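Endoglucanase (Ruminococcus champanellensis, PDB 6WQV) probably hydrolyses internal beta-1,4 linkages of cellulose and related plant polysaccharides, acting as a broad-specificity endoglucanase of glycosyl hydrolase family 5. Local coordinates at residues G290-N295 with S329-G334; W53-T58 with D322-D327; N298-W303 with W343-L348. All coordinates share one frame; numbering follows the deposited sequence.

Interaction 1: G290-N295 with S329-G334. With BGC (beta-D-glucopyranose), chain E; GLC (alpha-D-glucopyranose), chain B.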
loop_
_atom_site.group_PDB
_atom_site.type_symbol
_atom_site.label_atom_id
_atom_site.label_comp_id
_atom_site.label_asym_id
_atom_site.label_seq_id
_atom_site.Cartn_x
_atom_site.Cartn_y
_atom_site.Cartn_z
ATOM N N GLY A 290 -8.795 0.109 7.459
ATOM C CA GLY A 290 -9.788 1.163 7.599
ATOM C C GLY A 290 -11.116 0.529 7.923
ATOM O O GLY A 290 -11.270 -0.692 7.889
ATOM N N ALA A 291 -12.075 1.380 8.276
ATOM C CA ALA A 291 -13.452 0.952 8.505
ATOM C C ALA A 291 -14.362 1.973 7.838
ATOM O O ALA A 291 -14.230 3.175 8.080
ATOM C CB ALA A 291 -13.788 0.843 9.998
ATOM N N LEU A 292 -15.264 1.489 6.994
ATOM C CA LEU A 292 -16.165 2.360 6.253
ATOM C C LEU A 292 -16.977 3.240 7.186
ATOM O O LEU A 292 -17.409 2.809 8.259
ATOM C CB LEU A 292 -17.175 1.502 5.502
ATOM C CG LEU A 292 -16.670 0.598 4.387
ATOM C CD1 LEU A 292 -17.673 -0.519 4.135
ATOM C CD2 LEU A 292 -16.465 1.384 3.123
ATOM N N ASN A 293 -17.260 4.463 6.735
ATOM C CA ASN A 293 -18.225 5.289 7.444
ATOM C C ASN A 293 -19.621 4.712 7.255
ATOM O O ASN A 293 -20.139 4.681 6.133
ATOM C CB ASN A 293 -18.238 6.727 6.940
ATOM C CG ASN A 293 -19.381 7.524 7.552
ATOM O OD1 ASN A 293 -19.719 7.334 8.721
ATOM N ND2 ASN A 293 -19.994 8.392 6.763
ATOM N N LYS A 294 -20.239 4.271 8.353
ATOM C CA LYS A 294 -21.612 3.785 8.364
ATOM C C LYS A 294 -22.440 4.589 9.359
ATOM O O LYS A 294 -23.411 4.086 9.934
ATOM C CB LYS A 294 -21.658 2.289 8.679
ATOM C CG LYS A 294 -21.066 1.423 7.572
ATOM C CD LYS A 294 -20.952 -0.032 8.000
ATOM C CE LYS A 294 -20.450 -0.906 6.862
ATOM N NZ LYS A 294 -20.084 -2.270 7.334
ATOM N N ASN A 295 -22.036 5.849 9.579
ATOM C CA ASN A 295 -22.719 6.753 10.500
ATOM C C ASN A 295 -22.788 6.127 11.891
ATOM O O ASN A 295 -23.808 6.158 12.582
ATOM C CB ASN A 295 -24.067 7.164 9.924
ATOM C CG ASN A 295 -23.911 7.802 8.545
ATOM O OD1 ASN A 295 -24.544 7.385 7.576
ATOM N ND2 ASN A 295 -23.024 8.794 8.452
ATOM N N SER A 329 -22.166 6.909 -2.350
ATOM C CA SER A 329 -22.783 5.597 -2.497
ATOM C C SER A 329 -21.756 4.475 -2.618
ATOM O O SER A 329 -22.144 3.305 -2.725
ATOM C CB SER A 329 -23.681 5.587 -3.733
ATOM O OG SER A 329 -22.917 5.876 -4.890
ATOM N N GLY A 330 -20.472 4.804 -2.607
ATOM C CA GLY A 330 -19.390 3.844 -2.667
ATOM C C GLY A 330 -18.763 3.596 -1.312
ATOM O O GLY A 330 -19.421 3.680 -0.269
ATOM N N GLU A 331 -17.473 3.267 -1.325
ATOM C CA GLU A 331 -16.732 3.008 -0.100
ATOM C C GLU A 331 -16.285 4.332 0.499
ATOM O O GLU A 331 -15.535 5.081 -0.129
ATOM C CB GLU A 331 -15.518 2.130 -0.399
ATOM C CG GLU A 331 -15.905 0.746 -0.887
ATOM C CD GLU A 331 -14.719 -0.146 -1.247
ATOM O OE1 GLU A 331 -13.546 0.250 -1.060
ATOM O OE2 GLU A 331 -14.981 -1.276 -1.719
ATOM N N ASN A 332 -16.735 4.624 1.711
ATOM C CA ASN A 332 -16.424 5.901 2.348
ATOM C C ASN A 332 -15.351 5.705 3.410
ATOM O O ASN A 332 -15.640 5.535 4.595
ATOM C CB ASN A 332 -17.691 6.509 2.925
ATOM C CG ASN A 332 -18.680 6.884 1.858
ATOM O OD1 ASN A 332 -18.357 7.625 0.934
ATOM N ND2 ASN A 332 -19.890 6.351 1.965
ATOM N N PHE A 333 -14.097 5.769 2.977
ATOM C CA PHE A 333 -12.946 5.626 3.853
ATOM C C PHE A 333 -12.265 6.957 4.162
ATOM O O PHE A 333 -11.150 6.972 4.691
ATOM C CB PHE A 333 -11.937 4.645 3.247
ATOM C CG PHE A 333 -12.335 3.190 3.363
ATOM C CD1 PHE A 333 -12.350 2.555 4.601
ATOM C CD2 PHE A 333 -12.622 2.442 2.233
ATOM C CE1 PHE A 333 -12.690 1.216 4.708
ATOM C CE2 PHE A 333 -12.958 1.098 2.338
ATOM C CZ PHE A 333 -12.996 0.490 3.581
ATOM N N GLY A 334 -12.916 8.078 3.863
ATOM C CA GLY A 334 -12.298 9.366 4.100
ATOM C C GLY A 334 -12.025 9.621 5.572
ATOM O O GLY A 334 -12.771 9.199 6.457
HETATM C C2 BGC E . -11.410 2.250 -2.843
HETATM C C3 BGC E . -12.606 2.357 -3.734
HETATM C C4 BGC E . -12.261 2.149 -5.186
HETATM C C5 BGC E . -11.533 0.839 -5.397
HETATM C C6 BGC E . -11.006 0.610 -6.777
HETATM C C1 BGC E . -10.678 0.930 -3.048
HETATM O O2 BGC E . -11.800 2.370 -1.453
HETATM O O3 BGC E . -13.207 3.688 -3.550
HETATM O O4 BGC E . -13.499 2.047 -5.985
HETATM O O5 BGC E . -10.348 0.787 -4.495
HETATM O O6 BGC E . -10.524 -0.733 -6.893
HETATM C C1 GLC B . -7.441 -2.756 -1.430
HETATM C C2 GLC B . -6.978 -1.760 -2.475
HETATM C C3 GLC B . -7.527 -0.398 -2.475
HETATM C C4 GLC B . -9.021 -0.425 -2.259
HETATM C C5 GLC B . -9.251 -1.057 -0.906
HETATM C C6 GLC B . -10.683 -0.979 -0.404
HETATM O O1 GLC B . -6.709 -2.834 -0.278
HETATM O O2 GLC B . -5.518 -1.768 -2.449
HETATM O O3 GLC B . -7.218 0.190 -3.793
HETATM O O4 GLC B . -9.530 0.910 -2.332
HETATM O O5 GLC B . -8.876 -2.490 -0.982
HETATM O O6 GLC B . -11.534 -1.670 -1.210
HETATM O O HOH W 1 -19.201 3.610 3.568
HETATM O O HOH W 2 -21.855 6.063 4.570
#
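Two loops beside the glucan-binding cleft meet here around the Phe333 ring. Gly290 lets the ring come close, its C lying 3.6 Å from Phe333 CE1 at the ring edge; a CB on this residue would sit tight against the ring, about 3.1 Å from Phe333 CD1. Ala291 continues along that edge, its backbone N in the plane of the ring, while its CB turns away from 329-334. Leu292 then covers one face. With CG anti to the carbonyl carbon (chi1 -66°), it carries CD2 to 3.9 Å from the ring centroid, displaced toward the rim, in a CH-pi contact; the same methyl reaches back to 3.6 Å from Glu331 CA. Asn293 supplies the one direct hydrogen bond between the segments, its backbone N meeting Asn332 O at 2.9 Å, nearly straight and in the carbonyl plane. Its OD1 accepts from the backbone N of Asn295 in an Asx turn, and its carbonyl O accepts hydrogen bonds from two waters, one of which also accepts from Asn332 N. The side-chain OD1 of Asn332 is bonded to Thr328 OG1, while its ND2 holds the two waters only weakly.

The packing borders the bound sugar chain. Glu331 extends beyond CG, and its OE1 accepts from both O2 of the glucose in chain E and O6 of the neighbouring glucose, each at 2.8 Å. An alanine in place of Phe333 would remove the ring between the two loops and would probably loosen the backing of this part of the sugar pocket. The 290-295 loop runs from barrel strand 284-289 to helix 297-313, and the 329-334 loop follows the last barrel strand, 318-322, so the contact joins two successive loops at the binding end of the TIM barrel.

Interaction 2: W53-T58 with D322-D327. With BGC (beta-D-glucopyranose), chain C; BGC (beta-D-glucopyranose), chain E; EDO (1,2-ethanediol), chain I.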
loop_
_atom_site.group_PDB
_atom_site.type_symbol
_atom_site.label_atom_id
_atom_site.label_comp_id
_atom_site.label_asym_id
_atom_site.label_seq_id
_atom_site.Cartn_x
_atom_site.Cartn_y
_atom_site.Cartn_z
ATOM N N TRP A 53 -11.349 10.055 -9.627
ATOM C CA TRP A 53 -12.115 9.322 -8.627
ATOM C C TRP A 53 -12.405 10.175 -7.392
ATOM O O TRP A 53 -12.242 9.729 -6.253
ATOM C CB TRP A 53 -11.393 8.041 -8.208
ATOM C CG TRP A 53 -11.388 6.908 -9.198
ATOM C CD1 TRP A 53 -12.007 6.854 -10.412
ATOM C CD2 TRP A 53 -10.721 5.652 -9.029
ATOM N NE1 TRP A 53 -11.760 5.640 -11.011
ATOM C CE2 TRP A 53 -10.976 4.884 -10.180
ATOM C CE3 TRP A 53 -9.933 5.101 -8.011
ATOM C CZ2 TRP A 53 -10.468 3.591 -10.344
ATOM C CZ3 TRP A 53 -9.426 3.820 -8.176
ATOM C CH2 TRP A 53 -9.701 3.079 -9.335
ATOM N N GLY A 54 -12.821 11.418 -7.596
ATOM C CA GLY A 54 -13.368 12.214 -6.508
ATOM C C GLY A 54 -12.359 12.898 -5.621
ATOM O O GLY A 54 -12.721 13.346 -4.524
ATOM N N CYS A 55 -11.113 13.001 -6.053
ATOM C CA CYS A 55 -10.123 13.714 -5.280
ATOM C C CYS A 55 -9.647 14.948 -6.032
ATOM O O CYS A 55 -9.588 14.939 -7.268
ATOM C CB CYS A 55 -8.936 12.792 -4.990
ATOM S SG CYS A 55 -9.386 11.429 -3.884
ATOM N N PRO A 56 -9.353 16.028 -5.319
ATOM C CA PRO A 56 -8.751 17.202 -5.955
ATOM C C PRO A 56 -7.276 16.946 -6.226
ATOM O O PRO A 56 -6.689 15.969 -5.768
ATOM C CB PRO A 56 -8.931 18.293 -4.894
ATOM C CG PRO A 56 -8.858 17.543 -3.600
ATOM C CD PRO A 56 -9.518 16.206 -3.862
ATOM N N MET A 57 -6.673 17.857 -6.988
ATOM C CA MET A 57 -5.228 17.810 -7.156
ATOM C C MET A 57 -4.548 17.880 -5.790
ATOM O O MET A 57 -4.873 18.733 -4.961
ATOM C CB MET A 57 -4.771 18.964 -8.046
ATOM C CG MET A 57 -5.190 18.830 -9.503
ATOM S SD MET A 57 -4.420 17.427 -10.341
ATOM C CE MET A 57 -2.701 17.868 -10.115
ATOM N N THR A 58 -3.618 16.962 -5.541
ATOM C CA THR A 58 -2.952 16.913 -4.247
ATOM C C THR A 58 -2.045 18.122 -4.095
ATOM O O THR A 58 -1.410 18.568 -5.055
ATOM C CB THR A 58 -2.119 15.635 -4.125
ATOM O OG1 THR A 58 -2.925 14.499 -4.477
ATOM C CG2 THR A 58 -1.566 15.450 -2.696
ATOM N N ASP A 322 -7.171 6.235 3.055
ATOM C CA ASP A 322 -7.996 7.448 2.996
ATOM C C ASP A 322 -8.315 7.764 1.537
ATOM O O ASP A 322 -7.467 8.282 0.800
ATOM C CB ASP A 322 -7.294 8.633 3.665
ATOM C CG ASP A 322 -8.235 9.785 3.938
ATOM O OD1 ASP A 322 -9.223 9.922 3.195
ATOM O OD2 ASP A 322 -7.967 10.557 4.885
ATOM N N ASN A 323 -9.550 7.479 1.121
ATOM C CA ASN A 323 -9.972 7.759 -0.241
ATOM C C ASN A 323 -10.805 9.027 -0.363
ATOM O O ASN A 323 -11.443 9.241 -1.398
ATOM C CB ASN A 323 -10.722 6.568 -0.853
ATOM C CG ASN A 323 -12.053 6.304 -0.192
ATOM O OD1 ASN A 323 -12.426 6.952 0.794
ATOM N ND2 ASN A 323 -12.794 5.348 -0.741
ATOM N N ASN A 324 -10.818 9.876 0.668
ATOM C CA ASN A 324 -11.436 11.198 0.586
ATOM C C ASN A 324 -12.942 11.124 0.310
ATOM O O ASN A 324 -13.518 12.058 -0.237
ATOM C CB ASN A 324 -10.729 12.075 -0.457
ATOM C CG ASN A 324 -11.093 13.541 -0.348
ATOM O OD1 ASN A 324 -11.119 14.095 0.744
ATOM N ND2 ASN A 324 -11.368 14.171 -1.483
ATOM N N ALA A 325 -13.595 10.026 0.701
ATOM C CA ALA A 325 -15.019 9.818 0.448
ATOM C C ALA A 325 -15.741 9.641 1.781
ATOM O O ALA A 325 -15.343 8.812 2.601
ATOM C CB ALA A 325 -15.226 8.585 -0.441
ATOM N N PHE A 326 -16.805 10.420 1.983
ATOM C CA PHE A 326 -17.488 10.515 3.274
ATOM C C PHE A 326 -18.919 10.012 3.236
ATOM O O PHE A 326 -19.279 9.141 4.036
ATOM C CB PHE A 326 -17.384 11.971 3.809
ATOM C CG PHE A 326 -15.964 12.401 3.949
ATOM C CD1 PHE A 326 -15.241 12.058 5.072
ATOM C CD2 PHE A 326 -15.315 13.042 2.906
ATOM C CE1 PHE A 326 -13.900 12.377 5.174
ATOM C CE2 PHE A 326 -13.977 13.365 3.001
ATOM C CZ PHE A 326 -13.268 13.021 4.137
ATOM N N ASP A 327 -19.741 10.514 2.323
ATOM C CA ASP A 327 -21.156 10.169 2.295
ATOM C C ASP A 327 -21.595 9.783 0.887
ATOM O O ASP A 327 -22.742 10.019 0.500
ATOM C CB ASP A 327 -21.995 11.313 2.863
ATOM C CG ASP A 327 -21.610 11.653 4.301
ATOM O OD1 ASP A 327 -21.785 10.793 5.190
ATOM O OD2 ASP A 327 -21.117 12.777 4.534
HETATM C C2 BGC C . -14.498 2.424 -8.100
HETATM C C3 BGC C . -14.715 3.404 -9.188
HETATM C C4 BGC C . -15.140 4.768 -8.662
HETATM C C5 BGC C . -14.137 5.262 -7.614
HETATM C C6 BGC C . -14.599 6.574 -6.997
HETATM C C1 BGC C . -13.526 2.930 -7.049
HETATM O O2 BGC C . -13.962 1.198 -8.617
HETATM O O3 BGC C . -15.755 2.900 -10.063
HETATM O O4 BGC C . -15.188 5.699 -9.735
HETATM O O5 BGC C . -13.984 4.285 -6.534
HETATM O O6 BGC C . -15.708 6.327 -6.189
HETATM C C2 BGC E . -11.410 2.250 -2.843
HETATM C C3 BGC E . -12.606 2.357 -3.734
HETATM C C4 BGC E . -12.261 2.149 -5.186
HETATM C C5 BGC E . -11.533 0.839 -5.397
HETATM C C6 BGC E . -11.006 0.610 -6.777
HETATM C C1 BGC E . -10.678 0.930 -3.048
HETATM O O2 BGC E . -11.800 2.370 -1.453
HETATM O O3 BGC E . -13.207 3.688 -3.550
HETATM O O4 BGC E . -13.499 2.047 -5.985
HETATM O O5 BGC E . -10.348 0.787 -4.495
HETATM O O6 BGC E . -10.524 -0.733 -6.893
HETATM C C1 EDO I . -18.218 13.484 -0.398
HETATM O O1 EDO I . -17.400 12.384 0.010
HETATM C C2 EDO I . -19.370 13.639 0.587
HETATM O O2 EDO I . -20.140 12.433 0.558
HETATM O O HOH W 3 -12.796 8.650 -3.697
HETATM O O HOH W 4 -14.930 12.181 -2.944
#
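The indole of Trp53 receives sugar over one face: the glucose of chain C lays its C5 3.6 Å above the ring plane, toward the rim, with O4 over the same face, an aromatic platform of the kind common in glycoside hydrolase clefts. The adjoining glucose of chain E meets the benzo end through C6. At the edge of the Phe326 ring lies O1 of a 1,2-ethanediol, probably from the crystallisation liquor, which accepts a hydrogen bond from Phe326 N.

Between the segments themselves the contact is thin. Asn324, with CG anti to the backbone N (chi1 -166°), sends ND2 toward Gly54 O in a weak, bent bond of 3.4 Å and meets Pro56 CD tip to tip; its OD1 is held by Arg338 N. Cys55 SG lies against Asn324 CB at 3.7 Å. Waters do the firmer bridging, one donating to Trp53 O and Asn323 O, another to Gly54 O and Asn324 O.

Asn323 ND2 gives a hydrogen bond to O3 of the chain E glucose, at 3.3 Å, and a weak one to O2, while its firmer partner is Glu331 O. Two Asx turns, from Asp322 and Asn323, shape this loop. It leaves barrel strand 318-322, facing the loop between helices 46-50 and 60-68.

Interaction 3: N298-W303 with W343-L348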
loop_
_atom_site.group_PDB
_atom_site.type_symbol
_atom_site.label_atom_id
_atom_site.label_comp_id
_atom_site.label_asym_id
_atom_site.label_seq_id
_atom_site.Cartn_x
_atom_site.Cartn_y
_atom_site.Cartn_z
ATOM N N ASN A 298 -19.405 5.828 17.357
ATOM C CA ASN A 298 -18.997 5.174 18.601
ATOM C C ASN A 298 -18.373 3.812 18.320
ATOM O O ASN A 298 -17.353 3.449 18.921
ATOM C CB ASN A 298 -20.167 5.066 19.581
ATOM C CG ASN A 298 -20.580 6.415 20.149
ATOM O OD1 ASN A 298 -19.802 7.371 20.152
ATOM N ND2 ASN A 298 -21.811 6.493 20.636
ATOM N N GLY A 299 -18.953 3.058 17.386
ATOM C CA GLY A 299 -18.379 1.771 17.023
ATOM C C GLY A 299 -17.034 1.894 16.338
ATOM O O GLY A 299 -16.116 1.114 16.609
ATOM N N ARG A 300 -16.886 2.865 15.439
ATOM C CA ARG A 300 -15.597 3.026 14.784
ATOM C C ARG A 300 -14.527 3.503 15.757
ATOM O O ARG A 300 -13.355 3.125 15.613
ATOM C CB ARG A 300 -15.698 3.964 13.582
ATOM C CG ARG A 300 -16.502 3.383 12.423
ATOM C CD ARG A 300 -16.027 3.917 11.078
ATOM N NE ARG A 300 -16.345 5.334 10.922
ATOM C CZ ARG A 300 -15.807 6.125 9.997
ATOM N NH1 ARG A 300 -14.922 5.656 9.133
ATOM N NH2 ARG A 300 -16.171 7.398 9.953
ATOM N N VAL A 301 -14.897 4.332 16.739
ATOM C CA VAL A 301 -13.938 4.768 17.757
ATOM C C VAL A 301 -13.462 3.580 18.584
ATOM O O VAL A 301 -12.263 3.419 18.836
ATOM C CB VAL A 301 -14.545 5.881 18.630
ATOM C CG1 VAL A 301 -13.706 6.121 19.885
ATOM C CG2 VAL A 301 -14.674 7.176 17.830
ATOM N N LEU A 302 -14.388 2.725 19.013
ATOM C CA LEU A 302 -14.004 1.555 19.793
ATOM C C LEU A 302 -13.147 0.613 18.963
ATOM O O LEU A 302 -12.115 0.109 19.429
ATOM C CB LEU A 302 -15.262 0.849 20.291
ATOM C CG LEU A 302 -15.067 -0.398 21.148
ATOM C CD1 LEU A 302 -14.381 -0.027 22.446
ATOM C CD2 LEU A 302 -16.390 -1.091 21.414
ATOM N N TRP A 303 -13.565 0.356 17.721
ATOM C CA TRP A 303 -12.774 -0.463 16.808
ATOM C C TRP A 303 -11.388 0.132 16.603
ATOM O O TRP A 303 -10.377 -0.577 16.690
ATOM C CB TRP A 303 -13.529 -0.591 15.477
ATOM C CG TRP A 303 -12.705 -1.111 14.352
ATOM C CD1 TRP A 303 -12.503 -2.417 14.013
ATOM C CD2 TRP A 303 -11.963 -0.332 13.410
ATOM N NE1 TRP A 303 -11.674 -2.499 12.913
ATOM C CE2 TRP A 303 -11.333 -1.230 12.526
ATOM C CE3 TRP A 303 -11.775 1.041 13.230
ATOM C CZ2 TRP A 303 -10.522 -0.796 11.474
ATOM C CZ3 TRP A 303 -10.965 1.471 12.189
ATOM C CH2 TRP A 303 -10.344 0.554 11.333
ATOM N N TRP A 343 -10.274 17.397 9.512
ATOM C CA TRP A 343 -10.451 16.008 9.927
ATOM C C TRP A 343 -11.939 15.798 10.180
ATOM O O TRP A 343 -12.515 16.376 11.112
ATOM C CB TRP A 343 -9.631 15.710 11.179
ATOM C CG TRP A 343 -8.141 15.759 10.954
ATOM C CD1 TRP A 343 -7.268 16.665 11.482
ATOM C CD2 TRP A 343 -7.353 14.864 10.151
ATOM N NE1 TRP A 343 -5.991 16.389 11.063
ATOM C CE2 TRP A 343 -6.015 15.292 10.242
ATOM C CE3 TRP A 343 -7.652 13.746 9.364
ATOM C CZ2 TRP A 343 -4.982 14.643 9.577
ATOM C CZ3 TRP A 343 -6.618 13.102 8.706
ATOM C CH2 TRP A 343 -5.306 13.557 8.811
ATOM N N GLN A 344 -12.578 14.998 9.323
ATOM C CA GLN A 344 -14.030 14.879 9.359
ATOM C C GLN A 344 -14.503 14.047 10.543
ATOM O O GLN A 344 -15.647 14.191 10.983
ATOM C CB GLN A 344 -14.518 14.254 8.051
ATOM C CG GLN A 344 -16.012 14.290 7.842
ATOM C CD GLN A 344 -16.410 15.124 6.629
ATOM O OE1 GLN A 344 -15.679 16.029 6.208
ATOM N NE2 GLN A 344 -17.559 14.805 6.048
ATOM N N TYR A 345 -13.648 13.161 11.060
ATOM C CA TYR A 345 -13.991 12.277 12.172
ATOM C C TYR A 345 -12.946 12.446 13.269
ATOM O O TYR A 345 -12.106 11.565 13.500
ATOM C CB TYR A 345 -14.087 10.836 11.679
ATOM C CG TYR A 345 -15.009 10.690 10.478
ATOM C CD1 TYR A 345 -16.378 10.881 10.603
ATOM C CD2 TYR A 345 -14.505 10.362 9.227
ATOM C CE1 TYR A 345 -17.225 10.745 9.513
ATOM C CE2 TYR A 345 -15.345 10.223 8.131
ATOM C CZ TYR A 345 -16.700 10.424 8.281
ATOM O OH TYR A 345 -17.533 10.288 7.192
ATOM N N PRO A 346 -12.974 13.581 13.967
ATOM C CA PRO A 346 -11.921 13.848 14.965
ATOM C C PRO A 346 -11.845 12.825 16.090
ATOM O O PRO A 346 -10.741 12.555 16.577
ATOM C CB PRO A 346 -12.264 15.255 15.477
ATOM C CG PRO A 346 -13.739 15.443 15.127
ATOM C CD PRO A 346 -13.920 14.701 13.826
ATOM N N GLU A 347 -12.974 12.262 16.532
ATOM C CA GLU A 347 -12.933 11.281 17.615
ATOM C C GLU A 347 -12.241 10.002 17.161
ATOM O O GLU A 347 -11.562 9.342 17.957
ATOM C CB GLU A 347 -14.345 10.975 18.098
ATOM C CG GLU A 347 -15.043 12.121 18.812
ATOM C CD GLU A 347 -16.326 11.683 19.492
ATOM O OE1 GLU A 347 -16.520 10.459 19.676
ATOM O OE2 GLU A 347 -17.145 12.559 19.840
ATOM N N LEU A 348 -12.414 9.644 15.892
ATOM C CA LEU A 348 -11.745 8.469 15.352
ATOM C C LEU A 348 -10.251 8.713 15.193
ATOM O O LEU A 348 -9.437 7.847 15.546
ATOM C CB LEU A 348 -12.386 8.099 14.019
ATOM C CG LEU A 348 -11.734 6.975 13.214
ATOM C CD1 LEU A 348 -11.681 5.688 14.000
ATOM C CD2 LEU A 348 -12.504 6.780 11.909
HETATM O O HOH W 5 -19.450 10.050 19.866
#
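The dense part of this helix-to-helix contact is built around Arg300 and Val301, and its solvent side is a water bridge between Asn298 and Glu347. On the dense side the guanidinium is held from two directions roughly at right angles, by Tyr345 at its edge and Leu348 over a face. NH2 stands 3.2 Å above the centre of the Tyr345 ring, almost equally distant from all six ring carbons. CZ lies 4.5 Å from the centroid and 8° off the normal. This cation-pi contact is made end-on, since the two planes are 80° apart. Leu348 CD2 sits 3.8 Å above the centre of the guanidinium. The bend of Arg300 at chi3 (-69°) brings the group to this place, and the hydrogen bond from NH1 to Ala291 O would help fix its rotation. Leu348, with CG anti to the backbone N, also puts CD1 against Arg300 O at 3.5 Å, so its two methyls span the arginine from backbone to tip. The backbones draw closest at Val301 and Leu348, where Val301 CG2 rests 3.8 Å from Glu347 C and also against Glu347 CB.

Toward solvent, exposed Asn298 and Glu347 meet through one water that donates to Asn298 OD1 (2.7 Å) and to Glu347 OE1 (3.0 Å); no direct hydrogen bond crosses the segments.

Tyr345 occupies the N-cap position of helix 346-353. Helix 297-313, which links barrel strands 284-289 and 318-322, thus packs beside the C-terminal helix on the outside of the barrel, while Leu348 and Trp303 also reach Trp320 of strand 318-322.

How the interactions relate
The three contacts illustrate how chemistry follows position in a TIM barrel. Interaction 1 is the most buried, combining apolar packing with a backbone bond; interactions 2 and 3 are partly buried, the former leaning on waters and sugar, the latter on a charge over an aromatic ring. Interactions 1 and 2 both touch the chain E glucose and draw on the same long loop after strand 318-322. Interaction 3 lies farther from the ligand, outside the barrel, yet adjoins interaction 1, because the 290-295 loop leads into the helix that carries its arginine. Phe326 of interaction 2 packs against Gln344 and Tyr345 of interaction 3.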